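Side-chain contacts in fumarylacetoacetate hydrolase (Burkholderia xenovorans, PDB 5TI1), which probably hydrolyses fumarylacetoacetate to fumarate and acetoacetate, the last step of phenylalanine and tyrosine breakdown, using a bound magnesium ion: residues 152-157 / 354-359; 165-170 / 388-393; 247-252 / 318-323; 289-294 / 430-435; 312-317 / 349-354. One frame throughout, in Å; residues are numbered along the deposited sequence.

Interaction 1: 152-157 / 354-359; sequences TDFYSS and AQQLAH. With MG (magnesium ion), chain K.
Gln356 reaches out from its helix and lays its whole side chain against Phe154 before ending on Ser156. Its CB stands over the middle of the phenyl ring, 3.8 Å from the centroid and 10° off the ring normal, a CH-pi contact on one face. CG comes next and passes across the near rim, 4.0 Å from Phe154 CG. From there the chain runs on extended, which brings the amide across the ring to the CB side of Phe154; the two side chains run antiparallel, one along the other. CD lies 4.0 Å from Phe154 CG. The amide plane is stacked on the ring, tilted by 19°, with NE2 3.6 Å from Phe154 CB. At the tip, NE2 donates to Ser156 OG at 2.9 Å, nearly straight at 163°, and the hydroxyl oxygen lies almost in the amide plane. That bond helps to set which way the amide is turned, while the backbone O of Gln356 sits 3.5 Å from Phe154 CZ. On the strand, Asp153 binds the magnesium ion through OD2 at 2.3 Å, and Glu226, Glu228 and Asp260 complete its protein ligands. Strand 151-154 pairs with 372-374 and 185-188, and helix 353-362 packs against its end, with Phe231 of strand 223-233 also touching Gln356.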
# COMPACT_ATOMS: atom_id res chain seq x y z
N THR B 152 6.83 0.88 -0.75
CA THR B 152 7.31 0.63 -2.10
C THR B 152 8.67 -0.06 -2.00
O THR B 152 9.48 0.29 -1.14
CB THR B 152 7.46 1.95 -2.87
OG1 THR B 152 6.19 2.60 -2.98
CG2 THR B 152 8.04 1.70 -4.26
N ASP B 153 8.93 -1.02 -2.89
CA ASP B 153 10.21 -1.71 -2.86
C ASP B 153 10.86 -1.66 -4.24
O ASP B 153 10.20 -1.95 -5.25
CB ASP B 153 10.06 -3.16 -2.40
CG ASP B 153 11.39 -3.79 -2.03
OD1 ASP B 153 12.31 -3.06 -1.59
OD2 ASP B 153 11.51 -5.02 -2.21
N PHE B 154 12.13 -1.29 -4.27
CA PHE B 154 12.86 -1.20 -5.52
C PHE B 154 13.73 -2.43 -5.69
O PHE B 154 13.52 -3.46 -5.04
CB PHE B 154 13.64 0.12 -5.55
CG PHE B 154 12.75 1.33 -5.66
CD1 PHE B 154 12.33 1.78 -6.91
CD2 PHE B 154 12.28 1.97 -4.52
CE1 PHE B 154 11.48 2.88 -7.02
CE2 PHE B 154 11.43 3.07 -4.62
CZ PHE B 154 11.03 3.52 -5.88
N TYR B 155 14.73 -2.33 -6.56
CA TYR B 155 15.47 -3.48 -7.07
C TYR B 155 16.81 -2.98 -7.59
O TYR B 155 17.24 -3.38 -8.67
CB TYR B 155 14.66 -4.15 -8.18
CG TYR B 155 15.08 -5.55 -8.55
CD1 TYR B 155 14.77 -6.64 -7.74
CD2 TYR B 155 15.73 -5.80 -9.75
CE1 TYR B 155 15.13 -7.92 -8.10
CE2 TYR B 155 16.10 -7.08 -10.11
CZ TYR B 155 15.79 -8.13 -9.28
OH TYR B 155 16.16 -9.41 -9.64
N SER B 156 17.45 -2.09 -6.85
CA SER B 156 18.41 -1.16 -7.44
C SER B 156 19.86 -1.58 -7.23
O SER B 156 20.75 -0.73 -7.31
CB SER B 156 18.18 0.25 -6.89
OG SER B 156 16.92 0.78 -7.27
N SER B 157 20.11 -2.86 -6.96
CA SER B 157 21.47 -3.38 -6.87
C SER B 157 21.84 -4.07 -8.18
O SER B 157 21.21 -5.07 -8.56
CB SER B 157 21.62 -4.36 -5.70
OG SER B 157 22.88 -5.02 -5.74
N ALA B 354 17.47 9.40 -4.23
CA ALA B 354 16.94 10.53 -4.99
C ALA B 354 16.36 10.05 -6.32
O ALA B 354 15.24 10.44 -6.70
CB ALA B 354 18.05 11.56 -5.22
N GLN B 355 17.09 9.19 -7.02
CA GLN B 355 16.61 8.70 -8.30
C GLN B 355 15.37 7.84 -8.14
O GLN B 355 14.43 7.93 -8.94
CB GLN B 355 17.73 7.94 -9.00
CG GLN B 355 18.88 8.85 -9.43
CD GLN B 355 20.04 8.08 -10.01
OE1 GLN B 355 20.43 7.03 -9.50
NE2 GLN B 355 20.60 8.60 -11.10
N GLN B 356 15.34 7.02 -7.08
CA GLN B 356 14.19 6.16 -6.84
C GLN B 356 12.93 6.99 -6.61
O GLN B 356 11.88 6.71 -7.18
CB GLN B 356 14.47 5.24 -5.66
CG GLN B 356 15.51 4.17 -5.95
CD GLN B 356 15.99 3.46 -4.69
OE1 GLN B 356 15.96 4.03 -3.60
NE2 GLN B 356 16.43 2.21 -4.84
N LEU B 357 13.03 8.02 -5.77
CA LEU B 357 11.87 8.87 -5.50
C LEU B 357 11.47 9.65 -6.75
O LEU B 357 10.27 9.79 -7.04
CB LEU B 357 12.18 9.82 -4.35
CG LEU B 357 11.02 10.67 -3.85
CD1 LEU B 357 9.87 9.77 -3.35
CD2 LEU B 357 11.52 11.63 -2.76
N ALA B 358 12.45 10.15 -7.49
CA ALA B 358 12.17 10.86 -8.73
C ALA B 358 11.40 9.97 -9.70
O ALA B 358 10.37 10.38 -10.25
CB ALA B 358 13.48 11.34 -9.36
N HIS B 359 11.85 8.74 -9.87
CA HIS B 359 11.12 7.82 -10.73
C HIS B 359 9.76 7.46 -10.14
O HIS B 359 8.76 7.40 -10.87
CB HIS B 359 11.94 6.56 -10.98
CG HIS B 359 11.27 5.59 -11.90
ND1 HIS B 359 11.17 5.80 -13.25
CD2 HIS B 359 10.63 4.42 -11.64
CE1 HIS B 359 10.52 4.79 -13.80
NE2 HIS B 359 10.18 3.94 -12.85
MG MG K . 12.87 -6.79 -1.89

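Interaction 2: 165-170 / 388-393; sequences GSMFRD and SLLELT
Met167 contributes most of the buried surface here, sending an extended thioether across to the short helix 389-392. CG lies anti to the carbonyl carbon (chi1 -50°) and the chain continues straight through chi2 at 180°, which brings SD and CE up to the opposing helix. SD meets one branch of Leu390, CD1, at 4.0 Å. The methyl CE goes further in, to 3.5 Å from the backbone O of Leu390 and 4.1 Å from Glu391 CA, so it rests on the helix backbone itself. Leu390 is the second contributor: its first bond is directed at 165-170, CD1 does the touching, and the two side chains overlap alongside, pointing opposite ways. The contact is van der Waals packing, apolar apart from that carbonyl oxygen.

Glu391 gives a smaller share through its backbone side, and its carboxylate serves another purpose. OE2 takes the Ser388 hydroxyl with its anti lone pair at 2.7 Å, while Ser388 OG caps the helix by accepting from Glu391 N at 3.1 Å. OE1 is held by Ser379 and Asn163, and a weak hydrogen bond links OE2 to ND1 of His160, the predicted proton acceptor. Helix 158-168 thus lies beside helix 389-392, with Trp394 also touching Met167; Leu389, on the other helix, reaches Ile341 of strand 339-345 and Ile225 of strand 223-233.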
# COMPACT_ATOMS: atom_id res chain seq x y z
N GLY B 165 19.57 -12.52 -12.21
CA GLY B 165 19.37 -12.67 -13.64
C GLY B 165 20.24 -13.75 -14.25
O GLY B 165 19.82 -14.42 -15.20
N SER B 166 21.45 -13.95 -13.72
CA SER B 166 22.31 -15.01 -14.24
C SER B 166 21.68 -16.38 -14.05
O SER B 166 21.80 -17.25 -14.92
CB SER B 166 23.69 -14.96 -13.57
OG SER B 166 24.44 -13.84 -14.02
N MET B 167 20.98 -16.59 -12.94
CA MET B 167 20.34 -17.89 -12.72
C MET B 167 19.11 -18.04 -13.61
O MET B 167 18.82 -19.13 -14.10
CB MET B 167 19.96 -18.06 -11.26
CG MET B 167 21.08 -17.76 -10.29
SD MET B 167 20.53 -17.99 -8.59
CE MET B 167 21.59 -16.84 -7.72
N PHE B 168 18.38 -16.95 -13.82
CA PHE B 168 17.18 -17.01 -14.64
C PHE B 168 17.51 -17.11 -16.12
O PHE B 168 16.77 -17.75 -16.88
CB PHE B 168 16.31 -15.79 -14.38
CG PHE B 168 14.88 -16.13 -14.12
CD1 PHE B 168 14.08 -16.65 -15.12
CD2 PHE B 168 14.34 -15.95 -12.86
CE1 PHE B 168 12.76 -16.97 -14.88
CE2 PHE B 168 13.02 -16.27 -12.60
CZ PHE B 168 12.23 -16.78 -13.62
N ARG B 169 18.61 -16.48 -16.54
CA ARG B 169 19.08 -16.56 -17.92
C ARG B 169 20.52 -17.04 -17.91
O ARG B 169 20.78 -18.23 -17.72
CB ARG B 169 18.91 -15.21 -18.62
CG ARG B 169 17.44 -14.77 -18.67
CD ARG B 169 17.24 -13.31 -19.09
NE ARG B 169 17.55 -12.36 -18.02
CZ ARG B 169 16.74 -12.04 -17.02
NH1 ARG B 169 15.54 -12.61 -16.92
NH2 ARG B 169 17.12 -11.15 -16.11
N ASP B 170 21.47 -16.13 -18.08
CA ASP B 170 22.89 -16.44 -17.96
C ASP B 170 23.63 -15.13 -17.73
O ASP B 170 23.04 -14.05 -17.87
CB ASP B 170 23.42 -17.18 -19.20
CG ASP B 170 23.11 -16.47 -20.51
OD1 ASP B 170 22.54 -15.35 -20.49
OD2 ASP B 170 23.43 -17.04 -21.58
N SER B 388 21.24 -12.00 -0.11
CA SER B 388 20.22 -13.03 0.04
C SER B 388 20.88 -14.40 0.05
O SER B 388 21.93 -14.60 -0.57
CB SER B 388 19.20 -12.96 -1.10
OG SER B 388 19.79 -13.32 -2.34
N LEU B 389 20.25 -15.35 0.76
CA LEU B 389 20.73 -16.73 0.70
C LEU B 389 20.64 -17.27 -0.72
O LEU B 389 21.47 -18.10 -1.11
CB LEU B 389 19.94 -17.62 1.66
CG LEU B 389 20.25 -17.57 3.15
CD1 LEU B 389 21.73 -17.80 3.40
CD2 LEU B 389 19.81 -16.26 3.77
N LEU B 390 19.64 -16.81 -1.49
CA LEU B 390 19.56 -17.20 -2.90
C LEU B 390 20.87 -16.91 -3.63
O LEU B 390 21.38 -17.75 -4.38
CB LEU B 390 18.39 -16.48 -3.57
CG LEU B 390 18.32 -16.64 -5.09
CD1 LEU B 390 17.98 -18.08 -5.47
CD2 LEU B 390 17.35 -15.64 -5.73
N GLU B 391 21.46 -15.73 -3.40
CA GLU B 391 22.75 -15.43 -4.01
C GLU B 391 23.89 -16.12 -3.27
O GLU B 391 24.76 -16.73 -3.90
CB GLU B 391 22.99 -13.92 -4.05
CG GLU B 391 21.92 -13.12 -4.78
CD GLU B 391 21.95 -11.68 -4.38
OE1 GLU B 391 22.67 -10.90 -5.03
OE2 GLU B 391 21.27 -11.32 -3.40
N LEU B 392 23.90 -16.02 -1.94
CA LEU B 392 25.03 -16.54 -1.17
C LEU B 392 25.27 -18.02 -1.43
O LEU B 392 26.43 -18.46 -1.46
CB LEU B 392 24.79 -16.29 0.33
CG LEU B 392 24.79 -14.82 0.75
CD1 LEU B 392 24.28 -14.63 2.17
CD2 LEU B 392 26.18 -14.20 0.57
N THR B 393 24.22 -18.80 -1.66
CA THR B 393 24.35 -20.23 -1.90
C THR B 393 24.12 -20.60 -3.36
O THR B 393 24.08 -21.79 -3.70
CB THR B 393 23.38 -21.02 -1.01
OG1 THR B 393 22.03 -20.83 -1.46
CG2 THR B 393 23.48 -20.57 0.43

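Interaction 3: 247-252 / 318-323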
# COMPACT_ATOMS: atom_id res chain seq x y z
N ASP B 247 15.50 17.70 -6.15
CA ASP B 247 14.71 18.07 -4.98
C ASP B 247 14.40 16.87 -4.08
O ASP B 247 13.89 17.06 -2.97
CB ASP B 247 13.40 18.74 -5.44
CG ASP B 247 12.54 19.24 -4.28
OD1 ASP B 247 13.10 19.89 -3.36
OD2 ASP B 247 11.31 18.99 -4.29
N ALA B 248 14.76 15.67 -4.52
CA ALA B 248 14.22 14.45 -3.91
C ALA B 248 14.65 14.30 -2.46
O ALA B 248 13.81 14.01 -1.59
CB ALA B 248 14.67 13.24 -4.74
N GLU B 249 15.95 14.49 -2.17
CA GLU B 249 16.46 14.15 -0.84
C GLU B 249 15.85 15.02 0.25
O GLU B 249 15.72 14.58 1.40
CB GLU B 249 17.99 14.27 -0.81
CG GLU B 249 18.71 13.12 -1.51
CD GLU B 249 20.23 13.20 -1.35
OE1 GLU B 249 20.69 13.87 -0.41
OE2 GLU B 249 20.95 12.59 -2.17
N ALA B 250 15.44 16.24 -0.09
CA ALA B 250 14.77 17.11 0.87
C ALA B 250 13.44 16.54 1.34
O ALA B 250 12.92 16.97 2.38
CB ALA B 250 14.57 18.50 0.28
N HIS B 251 12.87 15.58 0.61
CA HIS B 251 11.65 14.92 1.03
C HIS B 251 11.89 13.74 1.96
O HIS B 251 10.93 13.20 2.51
CB HIS B 251 10.86 14.44 -0.19
CG HIS B 251 10.34 15.55 -1.05
ND1 HIS B 251 9.00 15.80 -1.23
CD2 HIS B 251 10.99 16.49 -1.77
CE1 HIS B 251 8.84 16.83 -2.04
NE2 HIS B 251 10.04 17.27 -2.38
N ILE B 252 13.15 13.33 2.17
CA ILE B 252 13.48 12.12 2.92
C ILE B 252 13.82 12.49 4.36
O ILE B 252 14.63 13.38 4.62
CB ILE B 252 14.64 11.35 2.26
CG1 ILE B 252 14.29 11.00 0.82
CG2 ILE B 252 14.97 10.10 3.07
CD1 ILE B 252 15.36 10.21 0.11
N GLY B 318 26.76 15.77 -8.25
CA GLY B 318 27.23 15.59 -6.90
C GLY B 318 27.11 14.15 -6.43
O GLY B 318 26.85 13.22 -7.20
N GLU B 319 27.32 13.98 -5.13
CA GLU B 319 27.37 12.66 -4.51
C GLU B 319 26.05 12.36 -3.81
O GLU B 319 25.53 13.18 -3.05
CB GLU B 319 28.53 12.59 -3.51
CG GLU B 319 29.90 12.77 -4.13
CD GLU B 319 31.00 12.83 -3.09
OE1 GLU B 319 30.68 12.83 -1.88
OE2 GLU B 319 32.18 12.87 -3.49
N HIS B 320 25.53 11.16 -4.06
CA HIS B 320 24.23 10.81 -3.49
C HIS B 320 24.19 9.40 -2.92
O HIS B 320 23.08 8.90 -2.66
CB HIS B 320 23.15 11.01 -4.54
CG HIS B 320 22.95 12.45 -4.91
ND1 HIS B 320 22.11 13.28 -4.21
CD2 HIS B 320 23.51 13.20 -5.89
CE1 HIS B 320 22.13 14.49 -4.76
NE2 HIS B 320 22.98 14.47 -5.77
N ALA B 321 25.33 8.76 -2.72
CA ALA B 321 25.42 7.47 -2.06
C ALA B 321 25.83 7.67 -0.61
O ALA B 321 26.28 8.75 -0.21
CB ALA B 321 26.43 6.55 -2.76
N PHE B 322 25.65 6.62 0.19
CA PHE B 322 25.95 6.69 1.61
C PHE B 322 26.71 5.44 2.03
O PHE B 322 26.38 4.32 1.63
CB PHE B 322 24.67 6.87 2.43
CG PHE B 322 24.05 8.23 2.27
CD1 PHE B 322 23.18 8.49 1.22
CD2 PHE B 322 24.37 9.26 3.14
CE1 PHE B 322 22.63 9.75 1.05
CE2 PHE B 322 23.81 10.53 2.97
CZ PHE B 322 22.95 10.78 1.93
N ASP B 323 27.75 5.67 2.83
CA ASP B 323 28.69 4.63 3.26
C ASP B 323 28.13 3.99 4.52
O ASP B 323 28.42 4.42 5.64
CB ASP B 323 30.07 5.26 3.47
CG ASP B 323 31.13 4.25 3.84
OD1 ASP B 323 30.84 3.04 3.97
OD2 ASP B 323 32.28 4.69 4.00
O HOH W 1 20.10 9.93 -2.75
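A histidine-carboxylate pair joins the 3-10 turn 249-251 to the approach of strand 321-331. Glu249 extends from the turn (chi2 -175°) and its OE2 meets the ring edge of His320 at ND1, the donor, with an N-H...O angle of 172°. The modelled separation of ND1 and OE2, 2.4 Å, is very short, and its exact value is doubtful. The carboxylate plane stands almost square to the ring, at 82°. A water donates to the same OE2 at 2.9 Å and to the backbone O of His320 at 3.2 Å, giving a second route between the partners. The other oxygen, OE1, lies near the edge of the Phe322 ring, 4.5 Å from CZ, and makes a salt bridge to Arg300. His320 NE2 is taken up by the backbone O of Asp317; both ring nitrogens have a partner, which would limit the ring's rotation. The ring also stacks on His316. Away from the annotated sites, this is a His-carboxylate hydrogen bond, linking the 3-10 segment after helix 245-248 to the loop that enters strand 321-331.

Interaction 4: 289-294 / 430-435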
# COMPACT_ATOMS: atom_id res chain seq x y z
N TRP B 289 14.75 2.14 14.96
CA TRP B 289 15.33 3.47 15.08
C TRP B 289 15.51 4.12 13.70
O TRP B 289 16.24 3.60 12.85
CB TRP B 289 16.68 3.43 15.81
CG TRP B 289 16.58 3.04 17.25
CD1 TRP B 289 17.04 1.88 17.81
CD2 TRP B 289 15.98 3.79 18.31
NE1 TRP B 289 16.76 1.87 19.16
CE2 TRP B 289 16.11 3.02 19.49
CE3 TRP B 289 15.34 5.03 18.38
CZ2 TRP B 289 15.63 3.46 20.73
CZ3 TRP B 289 14.86 5.47 19.61
CH2 TRP B 289 15.01 4.68 20.77
N ILE B 290 14.88 5.26 13.49
CA ILE B 290 15.04 5.96 12.21
C ILE B 290 16.24 6.88 12.35
O ILE B 290 16.19 7.85 13.11
CB ILE B 290 13.79 6.73 11.80
CG1 ILE B 290 12.60 5.77 11.63
CG2 ILE B 290 14.05 7.41 10.48
CD1 ILE B 290 11.34 6.45 11.12
N VAL B 291 17.31 6.55 11.65
CA VAL B 291 18.51 7.38 11.63
C VAL B 291 18.27 8.51 10.64
O VAL B 291 17.97 8.24 9.47
CB VAL B 291 19.75 6.56 11.26
CG1 VAL B 291 20.97 7.48 11.05
CG2 VAL B 291 20.06 5.49 12.33
N THR B 292 18.35 9.76 11.10
CA THR B 292 17.97 10.89 10.25
C THR B 292 18.96 11.07 9.09
O THR B 292 20.15 10.79 9.20
CB THR B 292 17.90 12.20 11.03
OG1 THR B 292 19.17 12.49 11.63
CG2 THR B 292 16.82 12.15 12.10
N LEU B 293 18.43 11.57 7.98
CA LEU B 293 19.27 11.84 6.83
C LEU B 293 20.36 12.85 7.17
O LEU B 293 21.50 12.74 6.70
CB LEU B 293 18.41 12.32 5.66
CG LEU B 293 19.20 12.39 4.36
CD1 LEU B 293 19.56 10.99 3.87
CD2 LEU B 293 18.45 13.17 3.30
N ASP B 294 20.04 13.82 8.04
CA ASP B 294 21.06 14.77 8.50
C ASP B 294 22.19 14.06 9.24
O ASP B 294 23.37 14.38 9.03
CB ASP B 294 20.41 15.84 9.38
CG ASP B 294 19.77 16.95 8.57
OD1 ASP B 294 20.30 17.23 7.47
OD2 ASP B 294 18.75 17.53 9.00
N VAL B 430 27.82 5.79 13.56
CA VAL B 430 26.43 6.23 13.44
C VAL B 430 25.70 5.00 12.93
O VAL B 430 25.79 4.66 11.75
CB VAL B 430 26.29 7.43 12.50
CG1 VAL B 430 24.82 7.75 12.21
CG2 VAL B 430 26.98 8.63 13.10
N GLY B 431 25.01 4.29 13.84
CA GLY B 431 24.51 2.96 13.56
C GLY B 431 23.00 2.85 13.62
O GLY B 431 22.28 3.77 14.02
N PHE B 432 22.51 1.67 13.23
CA PHE B 432 21.09 1.46 12.98
C PHE B 432 20.43 0.48 13.95
O PHE B 432 19.22 0.23 13.84
CB PHE B 432 20.89 0.96 11.54
CG PHE B 432 21.00 2.04 10.51
CD1 PHE B 432 22.24 2.50 10.11
CD2 PHE B 432 19.86 2.58 9.93
CE1 PHE B 432 22.35 3.49 9.15
CE2 PHE B 432 19.96 3.58 8.96
CZ PHE B 432 21.20 4.02 8.58
N GLY B 433 21.18 -0.06 14.91
CA GLY B 433 20.55 -1.10 15.72
C GLY B 433 20.39 -2.38 14.92
O GLY B 433 21.19 -2.69 14.02
N VAL B 434 19.35 -3.15 15.24
CA VAL B 434 19.18 -4.44 14.59
C VAL B 434 17.75 -4.58 14.07
O VAL B 434 16.80 -3.99 14.59
CB VAL B 434 19.53 -5.63 15.51
CG1 VAL B 434 21.00 -5.57 15.94
CG2 VAL B 434 18.60 -5.70 16.71
N CYS B 435 17.64 -5.40 13.03
CA CYS B 435 16.39 -5.76 12.39
C CYS B 435 16.34 -7.29 12.39
O CYS B 435 16.88 -7.93 11.49
CB CYS B 435 16.36 -5.17 10.98
SG CYS B 435 15.10 -5.85 9.92
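The backbone O of Gly431 is the polar atom at this contact: Asn41 ND2 donates to it, and Val291 CG2 presses up to 3.3 Å from it. Val291 is the side chain that does the work, and its two methyls go to different partners, CG2 to two of them. CG1, anti to the backbone N (chi1 172°), is directed to Val430, where the two CG1 methyls meet at 4.0 Å and the side chains cross at a slant. CG2 takes the other direction and lies over one face of the Phe432 ring, 3.9 Å from the centroid and 14° off its normal, a CH-pi contact displaced a little toward the rim. CB follows over the same face, 3.8 Å from Phe432 CE2, so the valine sits on the ring by two of its carbons and meets it at about a right angle. It is the ring of Phe432, and not its CB, that reaches Val291.

Met255 and Leu257 of strand 252-263 and Ile324 of strand 321-331 also touch Phe432, which leaves the ring among side chains from several strands. Gly433 N bonds to Asp36, and Gly431 pairs with the same residue through the backbone. The contact is buried and mostly apolar, with Val291 of strand 284-292 set against strand 429-440: two strands from different sheets of the C-terminal FAH-family fold meet here through side chains, as in the hydrophobic layer between packed beta sheets.

Interaction 5: 312-317 / 349-354; sequences AYLRHD and MYWTMA
The N-terminal end of helix 353-362 is the fold element here, met by the loop that leads from strand 300-301 to strand 321-331. Thr352 occupies the N-cap position, and its hydroxyl caps the backbone N of Gln355, just beyond the contact. The same OG1 is met by His316 NE2 at 3.0 Å, with an angle of 157°; either atom could be the donor. The histidine and the threonine reach toward each other from the two segments, and the hydroxyl lies at the edge of the imidazole, near its plane. Thr352 holds OG1 between its backbone N and carbonyl carbon (chi1 66°), leaving the methyl CG2 to one side, 3.7 Å from His316 NE2. Further round the same ring edge, CD2 touches the Ala354 methyl at 3.9 Å, so the ring edge bridges the N-cap and the first turn.

Just ahead of the helix, Trp351 takes an apolar contact from Leu314, whose CD1 reaches the benzo part of the indole, 4.0 Å from CZ3 and 4.1 Å from CH2. The leucine and the indole cross at about a right angle. The indole is itself held on the far end, where NE1 bonds to the backbone O of Trp179, and that residue's ring meets it edge-to-face. Leu314 also gives its backbone O to Gln355 NE2, while Gln355 OE1 accepts from Thr352 N, so one glutamine of the helix's first turn reaches both segments. These reciprocal bonds make a capping box, Thr352 at the N-cap and Gln355 three residues on.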
# COMPACT_ATOMS: atom_id res chain seq x y z
N ALA B 312 17.11 12.39 -18.76
CA ALA B 312 17.41 13.62 -18.02
C ALA B 312 16.74 13.66 -16.65
O ALA B 312 17.35 14.08 -15.66
CB ALA B 312 17.01 14.85 -18.85
N TYR B 313 15.47 13.23 -16.56
CA TYR B 313 14.76 13.38 -15.30
C TYR B 313 15.39 12.55 -14.18
O TYR B 313 15.11 12.82 -13.00
CB TYR B 313 13.26 13.04 -15.47
CG TYR B 313 12.91 11.56 -15.37
CD1 TYR B 313 12.94 10.74 -16.49
CD2 TYR B 313 12.53 10.99 -14.15
CE1 TYR B 313 12.62 9.40 -16.40
CE2 TYR B 313 12.22 9.64 -14.06
CZ TYR B 313 12.26 8.85 -15.19
OH TYR B 313 11.95 7.50 -15.12
N LEU B 314 16.26 11.60 -14.49
CA LEU B 314 16.91 10.78 -13.48
C LEU B 314 18.33 11.24 -13.13
O LEU B 314 18.99 10.60 -12.30
CB LEU B 314 16.95 9.31 -13.93
CG LEU B 314 15.61 8.58 -13.91
CD1 LEU B 314 15.68 7.33 -14.76
CD2 LEU B 314 15.23 8.24 -12.49
N ARG B 315 18.82 12.32 -13.74
CA ARG B 315 20.20 12.74 -13.55
C ARG B 315 20.34 13.64 -12.33
O ARG B 315 19.45 14.42 -12.01
CB ARG B 315 20.71 13.47 -14.80
CG ARG B 315 20.66 12.64 -16.06
CD ARG B 315 21.18 13.41 -17.26
NE ARG B 315 20.82 12.74 -18.50
CZ ARG B 315 20.94 13.27 -19.71
NH1 ARG B 315 21.40 14.51 -19.85
NH2 ARG B 315 20.59 12.57 -20.78
N HIS B 316 21.47 13.51 -11.63
CA HIS B 316 21.80 14.45 -10.56
C HIS B 316 23.31 14.59 -10.44
O HIS B 316 24.04 13.59 -10.50
CB HIS B 316 21.18 14.05 -9.20
CG HIS B 316 21.48 12.65 -8.75
ND1 HIS B 316 22.55 11.92 -9.22
CD2 HIS B 316 20.85 11.85 -7.86
CE1 HIS B 316 22.55 10.73 -8.64
NE2 HIS B 316 21.53 10.66 -7.81
N ASP B 317 23.76 15.83 -10.28
CA ASP B 317 25.15 16.14 -10.00
C ASP B 317 25.47 15.86 -8.53
O ASP B 317 24.59 15.75 -7.68
CB ASP B 317 25.44 17.61 -10.31
CG ASP B 317 25.17 17.97 -11.75
OD1 ASP B 317 25.57 17.19 -12.63
OD2 ASP B 317 24.55 19.03 -11.99
N MET B 349 24.79 0.51 -4.34
CA MET B 349 23.56 0.56 -5.13
C MET B 349 23.73 1.41 -6.39
O MET B 349 24.34 2.49 -6.36
CB MET B 349 22.42 1.08 -4.27
CG MET B 349 22.08 0.17 -3.09
SD MET B 349 21.76 -1.56 -3.53
CE MET B 349 19.96 -1.57 -3.50
N TYR B 350 23.19 0.91 -7.50
CA TYR B 350 23.29 1.58 -8.79
C TYR B 350 22.35 2.78 -8.88
O TYR B 350 22.68 3.78 -9.54
CB TYR B 350 22.97 0.57 -9.90
CG TYR B 350 23.31 0.99 -11.31
CD1 TYR B 350 22.38 1.65 -12.10
CD2 TYR B 350 24.55 0.70 -11.86
CE1 TYR B 350 22.69 2.03 -13.40
CE2 TYR B 350 24.87 1.07 -13.15
CZ TYR B 350 23.93 1.73 -13.92
OH TYR B 350 24.25 2.10 -15.22
N TRP B 351 21.18 2.71 -8.26
CA TRP B 351 20.22 3.82 -8.26
C TRP B 351 20.14 4.39 -6.85
O TRP B 351 19.98 3.64 -5.89
CB TRP B 351 18.83 3.37 -8.73
CG TRP B 351 18.76 2.88 -10.16
CD1 TRP B 351 18.71 1.58 -10.58
CD2 TRP B 351 18.72 3.69 -11.35
NE1 TRP B 351 18.64 1.53 -11.96
CE2 TRP B 351 18.64 2.81 -12.45
CE3 TRP B 351 18.73 5.07 -11.58
CZ2 TRP B 351 18.59 3.27 -13.77
CZ3 TRP B 351 18.68 5.53 -12.90
CH2 TRP B 351 18.60 4.63 -13.98
N THR B 352 20.24 5.71 -6.74
CA THR B 352 20.19 6.34 -5.42
C THR B 352 18.74 6.50 -4.96
O THR B 352 17.79 6.33 -5.72
CB THR B 352 20.86 7.70 -5.45
OG1 THR B 352 20.09 8.57 -6.30
CG2 THR B 352 22.27 7.56 -5.99
N MET B 353 18.60 6.87 -3.68
CA MET B 353 17.30 7.22 -3.13
C MET B 353 16.67 8.38 -3.90
O MET B 353 15.47 8.36 -4.18
CB MET B 353 17.44 7.58 -1.66
CG MET B 353 17.81 6.42 -0.76
SD MET B 353 18.05 6.94 0.95
CE MET B 353 19.62 7.79 0.83
N ALA B 354 17.47 9.40 -4.23
CA ALA B 354 16.94 10.53 -4.99
C ALA B 354 16.36 10.05 -6.32
O ALA B 354 15.24 10.44 -6.70
CB ALA B 354 18.05 11.56 -5.22

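From the N terminus, strand 151-154 and helix 158-168 come first. Interaction 1 closes a long loop from 152-157 to helix 353-362, and interaction 2 a longer one that brings helix 158-168 to helix 389-392; the two cross. Interactions 3 and 5 both fall within the spans of interactions 1 and 2, and cross each other. Interaction 4 starts at 289-294 and ends near the C terminus, joining strands of two different sheets; it crosses 1, 2 and 3 while enclosing 5. Interactions 1, 3 and 5 touch around helix 353-362, and Leu293 joins 3 to 4. Interaction 2 stands apart, with its centre about 21 Å from that of interaction 1.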